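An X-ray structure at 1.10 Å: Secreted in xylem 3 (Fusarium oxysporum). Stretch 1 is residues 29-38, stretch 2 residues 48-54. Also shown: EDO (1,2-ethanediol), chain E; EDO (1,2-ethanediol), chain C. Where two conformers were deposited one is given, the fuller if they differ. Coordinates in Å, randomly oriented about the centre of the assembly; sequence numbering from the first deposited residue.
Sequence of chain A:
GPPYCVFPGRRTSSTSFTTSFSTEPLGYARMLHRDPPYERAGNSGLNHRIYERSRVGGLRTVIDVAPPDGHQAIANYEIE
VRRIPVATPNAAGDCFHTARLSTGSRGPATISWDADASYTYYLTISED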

# COMPACT_ATOMS: atom_id res chain seq x y z
N ALA A 29 10.16 -2.04 -19.96
CA ALA A 29 10.04 -0.59 -19.92
C ALA A 29 8.75 -0.12 -19.26
O ALA A 29 7.69 -0.62 -19.57
CB ALA A 29 10.09 -0.04 -21.34
N ARG A 30 8.85 0.87 -18.42
CA ARG A 30 7.72 1.63 -17.90
C ARG A 30 7.79 3.07 -18.37
O ARG A 30 8.88 3.61 -18.55
CB ARG A 30 7.79 1.81 -16.40
CG ARG A 30 7.53 0.64 -15.57
CD ARG A 30 8.66 -0.31 -15.49
NE ARG A 30 8.53 -1.10 -14.32
CZ ARG A 30 9.09 -2.26 -14.10
NH1 ARG A 30 9.74 -2.89 -15.04
NH2 ARG A 30 8.86 -2.86 -12.92
N MET A 31 6.65 3.71 -18.49
CA MET A 31 6.60 5.16 -18.69
C MET A 31 6.34 5.79 -17.34
O MET A 31 5.30 5.58 -16.70
CB MET A 31 5.50 5.53 -19.66
CG MET A 31 5.62 4.92 -21.03
SD MET A 31 7.18 5.18 -21.92
CE MET A 31 7.07 6.92 -22.00
N LEU A 32 7.31 6.55 -16.84
CA LEU A 32 7.23 7.09 -15.48
C LEU A 32 6.56 8.48 -15.49
O LEU A 32 6.61 9.20 -16.48
CB LEU A 32 8.61 7.16 -14.83
CG LEU A 32 9.33 5.81 -14.72
CD1 LEU A 32 10.71 6.03 -14.16
CD2 LEU A 32 8.58 4.79 -13.89
N HIS A 33 5.90 8.83 -14.38
CA HIS A 33 5.15 10.11 -14.28
C HIS A 33 5.37 10.67 -12.89
O HIS A 33 5.37 9.94 -11.91
CB HIS A 33 3.67 9.86 -14.53
CG HIS A 33 2.83 11.07 -14.77
ND1 HIS A 33 2.39 11.43 -16.03
CD2 HIS A 33 2.27 11.95 -13.92
CE1 HIS A 33 1.64 12.51 -15.93
NE2 HIS A 33 1.54 12.84 -14.66
N ARG A 34 5.50 12.00 -12.79
CA ARG A 34 5.74 12.67 -11.50
C ARG A 34 4.52 12.67 -10.57
O ARG A 34 4.66 12.86 -9.37
CB ARG A 34 6.19 14.12 -11.71
CG ARG A 34 7.41 14.32 -12.61
CD ARG A 34 7.83 15.79 -12.69
NE ARG A 34 6.82 16.66 -13.32
CZ ARG A 34 5.85 17.34 -12.70
NH1 ARG A 34 5.69 17.30 -11.38
NH2 ARG A 34 5.01 18.09 -13.42
N ASP A 35 3.34 12.49 -11.16
CA ASP A 35 2.03 12.60 -10.49
C ASP A 35 0.93 11.60 -11.06
O ASP A 35 -0.03 12.02 -11.67
CB ASP A 35 1.59 14.07 -10.60
CG ASP A 35 0.61 14.49 -9.51
OD1 ASP A 35 0.49 13.80 -8.47
OD2 ASP A 35 -0.03 15.55 -9.71
N PRO A 36 1.10 10.26 -10.91
CA PRO A 36 0.17 9.25 -11.45
C PRO A 36 -1.21 9.25 -10.77
O PRO A 36 -1.37 9.80 -9.67
CB PRO A 36 0.91 7.91 -11.28
CG PRO A 36 2.27 8.27 -10.73
CD PRO A 36 2.16 9.64 -10.11
N PRO A 37 -2.25 8.69 -11.43
CA PRO A 37 -3.62 8.90 -10.90
C PRO A 37 -3.89 8.20 -9.60
O PRO A 37 -3.59 7.05 -9.42
CB PRO A 37 -4.52 8.29 -12.01
CG PRO A 37 -3.69 8.38 -13.24
CD PRO A 37 -2.31 8.07 -12.76
N TYR A 38 -4.54 8.91 -8.69
CA TYR A 38 -5.19 8.27 -7.57
C TYR A 38 -6.43 7.54 -8.01
O TYR A 38 -7.15 8.02 -8.91
CB TYR A 38 -5.54 9.32 -6.48
CG TYR A 38 -4.38 9.73 -5.61
CD1 TYR A 38 -4.10 9.05 -4.44
CD2 TYR A 38 -3.59 10.83 -5.89
CE1 TYR A 38 -3.09 9.44 -3.57
CE2 TYR A 38 -2.58 11.24 -5.04
CZ TYR A 38 -2.34 10.54 -3.87
OH TYR A 38 -1.36 10.92 -3.00
N HIS A 48 -5.93 5.96 -3.25
CA HIS A 48 -4.60 5.39 -3.22
C HIS A 48 -4.00 5.39 -4.60
O HIS A 48 -4.70 5.44 -5.62
CB HIS A 48 -4.59 3.96 -2.65
CG HIS A 48 -5.09 2.92 -3.60
ND1 HIS A 48 -6.34 2.93 -4.19
CD2 HIS A 48 -4.46 1.83 -4.09
CE1 HIS A 48 -6.43 1.88 -4.99
NE2 HIS A 48 -5.32 1.18 -4.94
N ARG A 49 -2.67 5.29 -4.66
CA ARG A 49 -2.00 5.00 -5.92
C ARG A 49 -0.77 4.16 -5.64
O ARG A 49 -0.12 4.32 -4.62
CB ARG A 49 -1.65 6.27 -6.70
CG ARG A 49 -0.86 7.30 -5.92
CD ARG A 49 -0.58 8.51 -6.77
NE ARG A 49 0.27 9.44 -6.06
CZ ARG A 49 0.58 10.64 -6.49
NH1 ARG A 49 0.09 11.11 -7.63
NH2 ARG A 49 1.35 11.40 -5.75
N ILE A 50 -0.47 3.27 -6.58
CA ILE A 50 0.64 2.33 -6.52
C ILE A 50 1.40 2.53 -7.82
O ILE A 50 0.83 2.39 -8.90
CB ILE A 50 0.15 0.88 -6.39
CG1 ILE A 50 -0.75 0.69 -5.16
CG2 ILE A 50 1.33 -0.05 -6.36
CD1 ILE A 50 -1.52 -0.61 -5.14
N TYR A 51 2.67 2.91 -7.72
CA TYR A 51 3.41 3.33 -8.90
C TYR A 51 4.88 3.15 -8.69
O TYR A 51 5.31 2.70 -7.65
CB TYR A 51 3.05 4.77 -9.28
CG TYR A 51 3.38 5.81 -8.25
CD1 TYR A 51 2.57 6.02 -7.14
CD2 TYR A 51 4.49 6.61 -8.39
CE1 TYR A 51 2.86 7.00 -6.21
CE2 TYR A 51 4.76 7.62 -7.48
CZ TYR A 51 3.94 7.82 -6.40
OH TYR A 51 4.21 8.85 -5.52
N GLU A 52 5.66 3.49 -9.71
CA GLU A 52 7.12 3.45 -9.61
C GLU A 52 7.71 4.81 -9.91
O GLU A 52 7.13 5.62 -10.65
CB GLU A 52 7.70 2.39 -10.55
CG GLU A 52 7.27 0.98 -10.08
CD GLU A 52 7.30 -0.09 -11.16
OE1 GLU A 52 7.16 0.26 -12.36
OE2 GLU A 52 7.56 -1.27 -10.82
N ARG A 53 8.88 5.07 -9.32
CA ARG A 53 9.65 6.27 -9.57
C ARG A 53 11.10 5.92 -9.70
O ARG A 53 11.59 4.96 -9.15
CB ARG A 53 9.43 7.32 -8.49
CG ARG A 53 9.94 7.04 -7.11
CD ARG A 53 10.08 8.33 -6.28
NE ARG A 53 8.78 8.90 -5.92
CZ ARG A 53 8.26 8.98 -4.68
NH1 ARG A 53 7.06 9.53 -4.51
NH2 ARG A 53 8.90 8.53 -3.60
N SER A 54 11.82 6.74 -10.44
CA SER A 54 13.24 6.54 -10.60
C SER A 54 14.05 6.96 -9.35
O SER A 54 13.66 7.92 -8.69
CB SER A 54 13.75 7.35 -11.78
OG SER A 54 13.21 6.89 -12.98
C1 EDO E . 4.09 6.11 -12.97
O1 EDO E . 5.40 6.57 -12.55
C2 EDO E . 4.09 4.64 -13.42
O2 EDO E . 4.34 3.77 -12.30
C1 EDO C . -3.91 2.70 -8.22
O1 EDO C . -2.52 2.99 -8.61
C2 EDO C . -4.65 1.63 -9.02
O2 EDO C . -3.86 0.45 -8.97
O HOH W 1 7.21 8.51 -10.81
O HOH W 2 5.41 11.07 -6.90

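Residues 48-53 belong to a strand that begins earlier in the chain, and residues 29-38 run alongside it without regular helix or strand structure. Together the two stretches bury 602 Å² of surface. No direct backbone-to-backbone hydrogen bond joins them. Side chains, a bound diol and two waters do the work instead.

Two salt bridges hold the contact. The first pairs Arg30 with Glu52. Arg30 NE donates to Glu52 OE1 at 2.8 Å, and Arg30 NH2 donates to Glu52 OE2 at 2.9 Å. Both hydrogen bonds are nearly straight, at 166° and 164°. The two parallel donors of a guanidinium match the two oxygens of a carboxylate, so the pair meets edge to edge. The CA-to-CB bond of Glu52 points sideways, but the extended chi2 (t) helps carry the carboxylate to Arg30.

The second salt bridge is made by Arg49, which has the largest covered area of any residue here, 127 Å². Its CA-to-CB bond points toward stretch 1, and the side chain is extended at chi2 and chi3 (both t). This reach brings Arg49 NH1 to Asp35 OD1 at 2.8 Å. The same nitrogen donates to the backbone oxygen of Pro36, with Arg49 NH1 to Pro36 O also 2.8 Å. Both acceptors lie near the guanidinium plane, where the N-H bonds point. The CA-to-CB bond of Asp35 faces away, yet its carboxylate comes back within reach. Arg49 NE and NH2 are satisfied elsewhere in the structure.

Two rings supply apolar packing. Tyr38 lies against the Arg49 side chain. Arg49 CD sits 3.8 Å from the centroid of the Tyr38 ring, only 10° off the ring normal, in a CH-pi contact. The guanidinium also turns a face to this ring, with Arg49 NE 3.5 Å from Tyr38 CE2. Arginine suits this place because its methylenes and flat end can lie on an aromatic face while its edge still donates hydrogen bonds.

Pro36 covers a face of Tyr51. Pro36 CG lies 4.0 Å from the centroid of the Tyr51 ring and 3.6 Å from Tyr51 CD2. The compact proline ring offers C-H groups to the aromatic face. Leu32 adds another apolar contact, with Leu32 CD2 4.2 Å from Glu52 CB. At the first residue of stretch 2, Tyr38 CA approaches His48 O at 3.5 Å in a CA-H...O contact.

A 1,2-ethanediol (chain E), probably from the crystallisation liquor, bridges the backbones. His33 N donates to its O1 at 3.0 Å, and O1 donates to Glu52 O at 2.7 Å. Glu52 N donates to the diol O2 at 2.9 Å. Water 1 donates to His33 O at 2.6 Å and to Glu52 O at 2.9 Å. Water 2 donates to Arg34 O at 3.1 Å and to Tyr51 OH at 2.9 Å. These small molecules connect polar groups that do not meet directly.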